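Local coordinates for protein peroxiredoxin (PDB 6KHX) that probably reduces hydrogen peroxide and other hydroperoxides as a typical 2-Cys peroxiredoxin, a thiol-dependent peroxidase of the thioredoxin superfamily, at residues B[108-111]-B[115-118]; B[39-42]-B[48-51]; B[12-17]-B[76-81]. All blocks are in the same frame, centred on the assembly; numbering follows the deposited sequence.

Contact 1. Residues B[108-111]-B[115-118]; sequences TISA and VLAG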
ATOM      1  N   THR B 108      22.997  -5.765 -20.231  1.00 28.04           N
ATOM      2  CA  THR B 108      22.764  -4.578 -19.414  1.00 26.50           C
ATOM      3  C   THR B 108      23.253  -3.304 -20.103  1.00 28.16           C
ATOM      4  O   THR B 108      22.659  -2.238 -19.911  1.00 26.79           O
ATOM      5  CB  THR B 108      23.429  -4.732 -18.039  1.00 25.48           C
ATOM      6  OG1 THR B 108      24.825  -4.993 -18.200  1.00 23.91           O
ATOM      7  CG2 THR B 108      22.803  -5.880 -17.254  1.00 28.26           C
ATOM      8  N   ILE B 109      24.329  -3.380 -20.895  1.00 24.83           N
ATOM      9  CA  ILE B 109      24.815  -2.193 -21.593  1.00 25.26           C
ATOM     10  C   ILE B 109      23.801  -1.748 -22.638  1.00 27.61           C
ATOM     11  O   ILE B 109      23.444  -0.565 -22.728  1.00 28.58           O
ATOM     12  CB  ILE B 109      26.188  -2.463 -22.232  1.00 25.37           C
ATOM     13  CG1 ILE B 109      27.161  -3.031 -21.207  1.00 26.73           C
ATOM     14  CG2 ILE B 109      26.754  -1.180 -22.808  1.00 24.08           C
ATOM     15  CD1 ILE B 109      28.478  -3.459 -21.820  1.00 24.39           C
ATOM     16  N   SER B 110      23.326  -2.697 -23.447  1.00 25.55           N
ATOM     17  CA  SER B 110      22.327  -2.383 -24.459  1.00 26.16           C
ATOM     18  C   SER B 110      21.064  -1.825 -23.818  1.00 25.17           C
ATOM     19  O   SER B 110      20.428  -0.920 -24.370  1.00 29.21           O
ATOM     20  CB  SER B 110      22.015  -3.632 -25.285  1.00 28.82           C
ATOM     21  OG  SER B 110      23.198  -4.177 -25.847  1.00 27.33           O
ATOM     22  N   ALA B 111      20.681  -2.360 -22.655  1.00 25.71           N
ATOM     23  CA  ALA B 111      19.535  -1.823 -21.930  1.00 25.90           C
ATOM     24  C   ALA B 111      19.799  -0.395 -21.472  1.00 25.79           C
ATOM     25  O   ALA B 111      18.966   0.496 -21.664  1.00 24.46           O
ATOM     26  CB  ALA B 111      19.195  -2.718 -20.740  1.00 19.83           C
ATOM     27  N   VAL B 115      19.138   0.639 -26.610  1.00 24.93           N
ATOM     28  CA  VAL B 115      19.236   0.032 -27.928  1.00 26.47           C
ATOM     29  C   VAL B 115      18.823  -1.430 -27.936  1.00 30.29           C
ATOM     30  O   VAL B 115      18.903  -2.077 -28.986  1.00 30.24           O
ATOM     31  CB  VAL B 115      20.662   0.173 -28.500  1.00 28.26           C
ATOM     32  CG1 VAL B 115      21.055   1.638 -28.598  1.00 28.50           C
ATOM     33  CG2 VAL B 115      21.645  -0.609 -27.642  1.00 23.77           C
ATOM     34  N   LEU B 116      18.389  -1.976 -26.804  1.00 32.23           N
ATOM     35  CA  LEU B 116      18.029  -3.386 -26.733  1.00 28.35           C
ATOM     36  C   LEU B 116      16.662  -3.595 -27.367  1.00 29.90           C
ATOM     37  O   LEU B 116      15.690  -2.942 -26.979  1.00 29.49           O
ATOM     38  CB  LEU B 116      18.028  -3.865 -25.288  1.00 28.74           C
ATOM     39  CG  LEU B 116      17.948  -5.376 -25.121  1.00 28.46           C
ATOM     40  CD1 LEU B 116      19.132  -6.029 -25.810  1.00 31.93           C
ATOM     41  CD2 LEU B 116      17.933  -5.713 -23.650  1.00 26.20           C
ATOM     42  N   ALA B 117      16.593  -4.487 -28.354  1.00 29.08           N
ATOM     43  CA  ALA B 117      15.330  -4.836 -28.985  1.00 28.75           C
ATOM     44  C   ALA B 117      14.529  -5.790 -28.098  1.00 32.70           C
ATOM     45  O   ALA B 117      14.981  -6.229 -27.036  1.00 34.69           O
ATOM     46  CB  ALA B 117      15.575  -5.450 -30.359  1.00 31.74           C
ATOM     47  N   GLY B 118      13.329  -6.132 -28.555  1.00 35.08           N
ATOM     48  CA  GLY B 118      12.476  -7.076 -27.868  1.00 34.63           C
ATOM     49  C   GLY B 118      11.535  -6.433 -26.865  1.00 43.11           C
ATOM     50  O   GLY B 118      11.649  -5.262 -26.498  1.00 51.10           O
TER
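The backbone carbonyl of Ser110 faces two amides of the loop that follows its helix, and its oxygen is the polar centre of the contact. Val115 N donates to Ser110 O over 3.0 Å in a nearly straight bond, 160° at the hydrogen, arriving in the carbonyl plane. Leu116 N also reaches Ser110 O, at 3.3 Å, but its N-H points well off the oxygen (122°) and the bond is weak. One carbonyl near the C-terminal end of helix 108-112 thus takes one amide firmly and a second only weakly, the first closing an i to i+5 turn in which the chain leaves the helix and heads for the two-stranded hairpin 119-122/128-131, within the thioredoxin-type domain of a peroxiredoxin. Apolar groups flank the bonds. Val115 lays CG2 alongside, 3.5 Å from Ser110 O and 3.9 Å from Ser110 CB. Leu116 has CG anti to its backbone N (chi1 -168°), and its CD1 comes to Ser110 CB at 3.8 Å while CD2 stands 4.4 Å from Ala111 CB. The serine hydroxyl is used in another direction: OG lies beside the backbone N and hydrogen bonds to Asp104 OD2. The other oxygen of that carboxylate accepts from Ile109 N, so Asp104 ties down both a side chain and a main-chain amide of the short helix. Further along the loop, Val115 and Ala117 form backbone bonds with Tyr137 and Ile135, and on the more exposed side a calcium ion sits about 5 Å from the side chain of Ala111.

Contact 2. Residues B[39-42]-B[48-51]; sequences FFYP and VCPT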
ATOM      1  N   PHE B  39      29.325   1.976 -30.918  1.00 25.71           N
ATOM      2  CA  PHE B  39      28.256   1.482 -31.779  1.00 28.11           C
ATOM      3  C   PHE B  39      27.903   0.034 -31.447  1.00 30.05           C
ATOM      4  O   PHE B  39      28.779  -0.809 -31.225  1.00 25.32           O
ATOM      5  CB  PHE B  39      28.602   1.642 -33.283  1.00 27.28           C
ATOM      6  CG  PHE B  39      29.650   0.694 -33.790  1.00 28.08           C
ATOM      7  CD1 PHE B  39      30.996   0.959 -33.612  1.00 30.74           C
ATOM      8  CD2 PHE B  39      29.284  -0.447 -34.486  1.00 28.38           C
ATOM      9  CE1 PHE B  39      31.960   0.086 -34.090  1.00 34.63           C
ATOM     10  CE2 PHE B  39      30.244  -1.322 -34.971  1.00 33.38           C
ATOM     11  CZ  PHE B  39      31.582  -1.056 -34.772  1.00 35.44           C
ATOM     12  N   PHE B  40      26.597  -0.226 -31.410  1.00 28.77           N
ATOM     13  CA  PHE B  40      26.008  -1.533 -31.159  1.00 31.04           C
ATOM     14  C   PHE B  40      25.490  -2.120 -32.466  1.00 34.76           C
ATOM     15  O   PHE B  40      24.882  -1.403 -33.276  1.00 37.98           O
ATOM     16  CB  PHE B  40      24.836  -1.428 -30.170  1.00 26.48           C
ATOM     17  CG  PHE B  40      25.197  -0.830 -28.835  1.00 28.61           C
ATOM     18  CD1 PHE B  40      25.330   0.543 -28.685  1.00 28.24           C
ATOM     19  CD2 PHE B  40      25.374  -1.639 -27.723  1.00 31.39           C
ATOM     20  CE1 PHE B  40      25.654   1.095 -27.460  1.00 31.71           C
ATOM     21  CE2 PHE B  40      25.692  -1.093 -26.492  1.00 31.99           C
ATOM     22  CZ  PHE B  40      25.830   0.275 -26.358  1.00 27.41           C
ATOM     23  N   TYR B  41      25.681  -3.428 -32.626  1.00 29.30           N
ATOM     24  CA  TYR B  41      25.153  -4.251 -33.705  1.00 32.93           C
ATOM     25  C   TYR B  41      24.526  -5.502 -33.108  1.00 32.61           C
ATOM     26  O   TYR B  41      24.883  -5.911 -31.999  1.00 33.39           O
ATOM     27  CB  TYR B  41      26.253  -4.637 -34.707  1.00 26.65           C
ATOM     28  CG  TYR B  41      27.353  -5.487 -34.122  1.00 28.51           C
ATOM     29  CD1 TYR B  41      28.407  -4.910 -33.423  1.00 26.35           C
ATOM     30  CD2 TYR B  41      27.344  -6.868 -34.275  1.00 27.87           C
ATOM     31  CE1 TYR B  41      29.421  -5.682 -32.887  1.00 27.54           C
ATOM     32  CE2 TYR B  41      28.351  -7.650 -33.747  1.00 26.20           C
ATOM     33  CZ  TYR B  41      29.388  -7.056 -33.054  1.00 30.57           C
ATOM     34  OH  TYR B  41      30.393  -7.839 -32.522  1.00 29.81           O
ATOM     35  N   PRO B  42      23.589  -6.153 -33.833  1.00 33.61           N
ATOM     36  CA  PRO B  42      22.803  -7.242 -33.221  1.00 31.72           C
ATOM     37  C   PRO B  42      23.514  -8.571 -33.002  1.00 30.54           C
ATOM     38  O   PRO B  42      23.440  -9.120 -31.898  1.00 29.66           O
ATOM     39  CB  PRO B  42      21.628  -7.414 -34.196  1.00 32.63           C
ATOM     40  CG  PRO B  42      22.100  -6.841 -35.482  1.00 31.48           C
ATOM     41  CD  PRO B  42      23.011  -5.714 -35.117  1.00 31.99           C
ATOM     42  N   VAL B  48      25.125  -7.357 -42.289  1.00 41.23           N
ATOM     43  CA  VAL B  48      25.516  -5.947 -42.277  1.00 42.00           C
ATOM     44  C   VAL B  48      26.560  -5.689 -41.199  1.00 43.87           C
ATOM     45  O   VAL B  48      27.474  -4.865 -41.372  1.00 44.16           O
ATOM     46  CB  VAL B  48      24.281  -5.051 -42.074  1.00 38.92           C
ATOM     47  CG1 VAL B  48      24.685  -3.578 -42.039  1.00 42.18           C
ATOM     48  CG2 VAL B  48      23.271  -5.289 -43.165  1.00 40.93           C
ATOM     49  N   CYS B  49      26.442  -6.392 -40.078  1.00 41.75           N
ATOM     50  CA  CYS B  49      27.322  -6.145 -38.940  1.00 39.95           C
ATOM     51  C   CYS B  49      28.797  -6.279 -39.304  1.00 45.59           C
ATOM     52  O   CYS B  49      29.580  -5.382 -38.939  1.00 44.81           O
ATOM     53  CB  CYS B  49      26.907  -7.077 -37.794  1.00 40.46           C
ATOM     54  SG  CYS B  49      25.072  -7.216 -37.572  1.00 55.69           S
ATOM     55  N   PRO B  50      29.248  -7.333 -40.011  1.00 44.52           N
ATOM     56  CA  PRO B  50      30.667  -7.370 -40.405  1.00 42.49           C
ATOM     57  C   PRO B  50      31.068  -6.233 -41.332  1.00 44.20           C
ATOM     58  O   PRO B  50      32.202  -5.754 -41.238  1.00 42.26           O
ATOM     59  CB  PRO B  50      30.815  -8.741 -41.084  1.00 43.03           C
ATOM     60  CG  PRO B  50      29.445  -9.134 -41.469  1.00 42.62           C
ATOM     61  CD  PRO B  50      28.558  -8.578 -40.398  1.00 41.89           C
ATOM     62  N   THR B  51      30.189  -5.789 -42.234  1.00 40.25           N
ATOM     63  CA  THR B  51      30.566  -4.675 -43.099  1.00 44.83           C
ATOM     64  C   THR B  51      30.766  -3.400 -42.294  1.00 44.85           C
ATOM     65  O   THR B  51      31.714  -2.646 -42.541  1.00 46.49           O
ATOM     66  CB  THR B  51      29.531  -4.473 -44.203  1.00 45.33           C
ATOM     67  OG1 THR B  51      28.397  -3.755 -43.701  1.00 39.13           O
ATOM     68  CG2 THR B  51      29.093  -5.811 -44.714  1.00 47.62           C
TER
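Cys49 presses its CB and SG into the angle between the Tyr41 ring and the Pro42 ring, within the Pro-x3-Thr-x2-Cys-Pro signature of peroxiredoxins; its place there is that of the peroxidatic cysteine in relatives. Helix 48-58 brings the sulfur up beside Tyr41 and Pro42. Closest to the tyrosine is CB of Cys49, 3.6 Å from Tyr41 CD2, meeting the ring obliquely. SG lies 5.3 Å from the centroid of the Tyr41 ring and 72° off its normal, an oblique sulfur-aromatic contact. Tyr41 holds CG between its backbone N and carbonyl carbon (chi1 63°), which turns the CD2 side of the ring to the cysteine, while OH at the far end bonds to Asp44 OD1 and so limits how the ring can swing. Arg138 of strand 138-143 and Trp84 of helix 78-85 also touch Cys49. On a neighbouring subunit, Cys183 packs on Val48, consistent with the intersubunit resolving cysteine of a typical 2-Cys enzyme. With SG beside its own backbone N (chi1 -42°), Cys49 sets the sulfur against the proline: Pro42 CD is 3.5 Å from Cys49 SG and Pro42 CG 3.7 Å from the same atom.

Contact 3. Residues B[12-17]-B[76-81]; sequences SANAVV and DSEFSH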
ATOM      1  N   SER B  12      31.517  -2.329 -17.554  1.00 33.53           N
ATOM      2  CA  SER B  12      32.813  -2.985 -17.424  1.00 35.85           C
ATOM      3  C   SER B  12      32.584  -4.433 -17.829  1.00 36.13           C
ATOM      4  O   SER B  12      31.876  -5.167 -17.130  1.00 36.52           O
ATOM      5  CB  SER B  12      33.359  -2.868 -16.002  1.00 33.66           C
ATOM      6  OG  SER B  12      34.585  -3.570 -15.862  1.00 36.54           O
ATOM      7  N   ALA B  13      33.120  -4.819 -18.980  1.00 32.10           N
ATOM      8  CA  ALA B  13      32.803  -6.111 -19.556  1.00 34.27           C
ATOM      9  C   ALA B  13      34.041  -6.689 -20.224  1.00 35.71           C
ATOM     10  O   ALA B  13      35.063  -6.018 -20.392  1.00 34.98           O
ATOM     11  CB  ALA B  13      31.646  -6.003 -20.554  1.00 28.46           C
ATOM     12  N   ASN B  14      33.941  -7.961 -20.587  1.00 36.29           N
ATOM     13  CA  ASN B  14      34.957  -8.572 -21.421  1.00 34.32           C
ATOM     14  C   ASN B  14      34.891  -7.968 -22.817  1.00 37.29           C
ATOM     15  O   ASN B  14      33.818  -7.596 -23.309  1.00 30.49           O
ATOM     16  CB  ASN B  14      34.737 -10.082 -21.496  1.00 35.54           C
ATOM     17  CG  ASN B  14      34.844 -10.747 -20.145  1.00 32.98           C
ATOM     18  OD1 ASN B  14      35.681 -10.376 -19.327  1.00 34.51           O
ATOM     19  ND2 ASN B  14      33.977 -11.719 -19.894  1.00 31.25           N
ATOM     20  N   ALA B  15      36.049  -7.888 -23.466  1.00 37.41           N
ATOM     21  CA  ALA B  15      36.109  -7.349 -24.815  1.00 36.03           C
ATOM     22  C   ALA B  15      37.213  -8.055 -25.580  1.00 39.46           C
ATOM     23  O   ALA B  15      38.042  -8.764 -25.007  1.00 43.40           O
ATOM     24  CB  ALA B  15      36.339  -5.834 -24.809  1.00 29.83           C
ATOM     25  N   VAL B  16      37.196  -7.877 -26.894  1.00 36.72           N
ATOM     26  CA  VAL B  16      38.300  -8.262 -27.761  1.00 35.77           C
ATOM     27  C   VAL B  16      38.977  -6.984 -28.212  1.00 39.31           C
ATOM     28  O   VAL B  16      38.369  -6.159 -28.904  1.00 42.38           O
ATOM     29  CB  VAL B  16      37.842  -9.111 -28.952  1.00 40.71           C
ATOM     30  CG1 VAL B  16      39.036  -9.763 -29.616  1.00 44.38           C
ATOM     31  CG2 VAL B  16      36.936 -10.209 -28.455  1.00 36.84           C
ATOM     32  N   VAL B  17      40.216  -6.800 -27.770  1.00 42.64           N
ATOM     33  CA  VAL B  17      41.050  -5.675 -28.160  1.00 44.14           C
ATOM     34  C   VAL B  17      42.258  -6.244 -28.885  1.00 48.66           C
ATOM     35  O   VAL B  17      42.943  -7.131 -28.357  1.00 44.14           O
ATOM     36  CB  VAL B  17      41.476  -4.824 -26.947  1.00 43.01           C
ATOM     37  CG1 VAL B  17      42.272  -3.618 -27.403  1.00 41.52           C
ATOM     38  CG2 VAL B  17      40.257  -4.377 -26.154  1.00 38.16           C
ATOM     39  N   ASP B  76      26.705 -10.647 -27.925  1.00 30.73           N
ATOM     40  CA  ASP B  76      27.418 -11.910 -28.048  1.00 31.27           C
ATOM     41  C   ASP B  76      28.569 -11.976 -27.048  1.00 32.54           C
ATOM     42  O   ASP B  76      29.036 -10.960 -26.523  1.00 31.52           O
ATOM     43  CB  ASP B  76      27.955 -12.089 -29.464  1.00 32.90           C
ATOM     44  CG  ASP B  76      26.861 -12.045 -30.501  1.00 36.08           C
ATOM     45  OD1 ASP B  76      26.036 -12.984 -30.539  1.00 36.57           O
ATOM     46  OD2 ASP B  76      26.810 -11.058 -31.259  1.00 34.79           O
ATOM     47  N   SER B  77      29.034 -13.195 -26.793  1.00 33.06           N
ATOM     48  CA  SER B  77      30.132 -13.398 -25.862  1.00 32.06           C
ATOM     49  C   SER B  77      31.460 -12.918 -26.455  1.00 35.88           C
ATOM     50  O   SER B  77      31.607 -12.718 -27.664  1.00 35.94           O
ATOM     51  CB  SER B  77      30.241 -14.871 -25.479  1.00 33.51           C
ATOM     52  OG  SER B  77      31.001 -15.587 -26.440  1.00 37.69           O
ATOM     53  N   GLU B  78      32.446 -12.755 -25.572  1.00 31.47           N
ATOM     54  CA  GLU B  78      33.789 -12.405 -26.015  1.00 33.04           C
ATOM     55  C   GLU B  78      34.402 -13.515 -26.860  1.00 38.81           C
ATOM     56  O   GLU B  78      35.268 -13.248 -27.701  1.00 38.35           O
ATOM     57  CB  GLU B  78      34.679 -12.099 -24.804  1.00 36.19           C
ATOM     58  CG  GLU B  78      35.037 -13.306 -23.919  1.00 32.21           C
ATOM     59  CD  GLU B  78      33.926 -13.700 -22.935  1.00 37.11           C
ATOM     60  OE1 GLU B  78      32.766 -13.269 -23.111  1.00 36.15           O
ATOM     61  OE2 GLU B  78      34.217 -14.439 -21.971  1.00 33.48           O
ATOM     62  N   PHE B  79      33.969 -14.762 -26.654  1.00 38.22           N
ATOM     63  CA  PHE B  79      34.484 -15.868 -27.452  1.00 38.61           C
ATOM     64  C   PHE B  79      33.899 -15.886 -28.862  1.00 42.24           C
ATOM     65  O   PHE B  79      34.600 -16.229 -29.816  1.00 42.66           O
ATOM     66  CB  PHE B  79      34.234 -17.195 -26.737  1.00 34.78           C
ATOM     67  CG  PHE B  79      35.183 -17.449 -25.603  1.00 37.71           C
ATOM     68  CD1 PHE B  79      34.924 -16.960 -24.335  1.00 41.77           C
ATOM     69  CD2 PHE B  79      36.354 -18.163 -25.814  1.00 41.17           C
ATOM     70  CE1 PHE B  79      35.810 -17.190 -23.296  1.00 42.73           C
ATOM     71  CE2 PHE B  79      37.240 -18.396 -24.779  1.00 36.82           C
ATOM     72  CZ  PHE B  79      36.971 -17.908 -23.522  1.00 37.90           C
ATOM     73  N   SER B  80      32.633 -15.507 -29.031  1.00 39.05           N
ATOM     74  CA  SER B  80      32.124 -15.333 -30.388  1.00 36.50           C
ATOM     75  C   SER B  80      32.849 -14.196 -31.100  1.00 43.42           C
ATOM     76  O   SER B  80      33.202 -14.318 -32.278  1.00 43.74           O
ATOM     77  CB  SER B  80      30.620 -15.090 -30.361  1.00 40.01           C
ATOM     78  OG  SER B  80      29.944 -16.253 -29.928  1.00 43.00           O
ATOM     79  N   HIS B  81      33.081 -13.080 -30.399  1.00 43.04           N
ATOM     80  CA  HIS B  81      33.863 -11.986 -30.971  1.00 38.39           C
ATOM     81  C   HIS B  81      35.247 -12.467 -31.396  1.00 43.77           C
ATOM     82  O   HIS B  81      35.704 -12.192 -32.515  1.00 43.29           O
ATOM     83  CB  HIS B  81      33.995 -10.853 -29.954  1.00 29.70           C
ATOM     84  CG  HIS B  81      32.713 -10.146 -29.645  1.00 35.00           C
ATOM     85  ND1 HIS B  81      31.536 -10.401 -30.316  1.00 37.16           N
ATOM     86  CD2 HIS B  81      32.420  -9.201 -28.719  1.00 31.65           C
ATOM     87  CE1 HIS B  81      30.576  -9.637 -29.823  1.00 33.97           C
ATOM     88  NE2 HIS B  81      31.087  -8.900 -28.854  1.00 31.72           N
TER
HETATM   89  O   HOH W   1      31.516 -11.905 -21.001  1.00 35.38           O
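Asn14 and Val16, two residues apart and turned to the same side of strand 13-17, meet Glu78 and His81 on the first turn of helix 78-85. The polar half runs through a water: Asn14 ND2 gives a hydrogen bond to it at 2.7 Å, and the same water donates to Glu78 OE1 over 2.8 Å. Beside this bridge the aliphatic parts touch, Asn14 CB lying 3.9 Å from Glu78 CB, while the amide and carboxylate planes stand 53° apart. In the apolar half, Val16 CG2 sits 3.4 Å from His81 CB and 3.5 Å from Glu78 O, obliquely placed to the imidazole.

Glu78 is bent at chi2 (-80°), which brings its carboxylate alongside the amide of Asn14, obliquely; its other oxygen, OE2, forms a salt bridge with Lys43 of a second subunit. With an alanine here, that lysine would probably lose its counter-charge and the water its acceptor, and the amide of Asn14 would be freer to turn. His81 is held at both ring nitrogens, ND1 by Asp44 OD2 and NE2 by Val102 O, which fixes the ring's rotation, and Ser77 O lies above one face, toward the rim of the ring. Ser77 is also the N-cap: its OG accepts from Ser80 N at 3.1 Å in a fairly straight bond and only weakly from Phe79 N, while Ser77 O accepts from His81 N, so the first turn that presents Glu78 and His81 is firmly set.

Strand 13-17 runs between strands 20-22 and 101-103 of the mixed sheet, with Ile21 and Ser103 also touching Glu78, so helix 78-85 packs across this part of the sheet and meets the second subunit through Ser80.

Contact 2 is wholly buried and lies nearest the chain centre of the three; contact 3 is also buried, but partly by a second subunit, and contact 1 is partly open at Ala111. Contacts 2 and 3 each bring a helix against the mixed sheet or the chain just leaving it, whereas contact 1 ties a helix end to its own following loop. Their chemistry differs accordingly: backbone hydrogen bonds in contact 1, carbon and sulfur against rings in contact 2, a water bridge beside a valine in contact 3. Phe40 of contact 2 packs on Ile109, Ser110 and Val115 of contact 1, while Tyr41 touches His81 of contact 3, both of them bonded to Asp44.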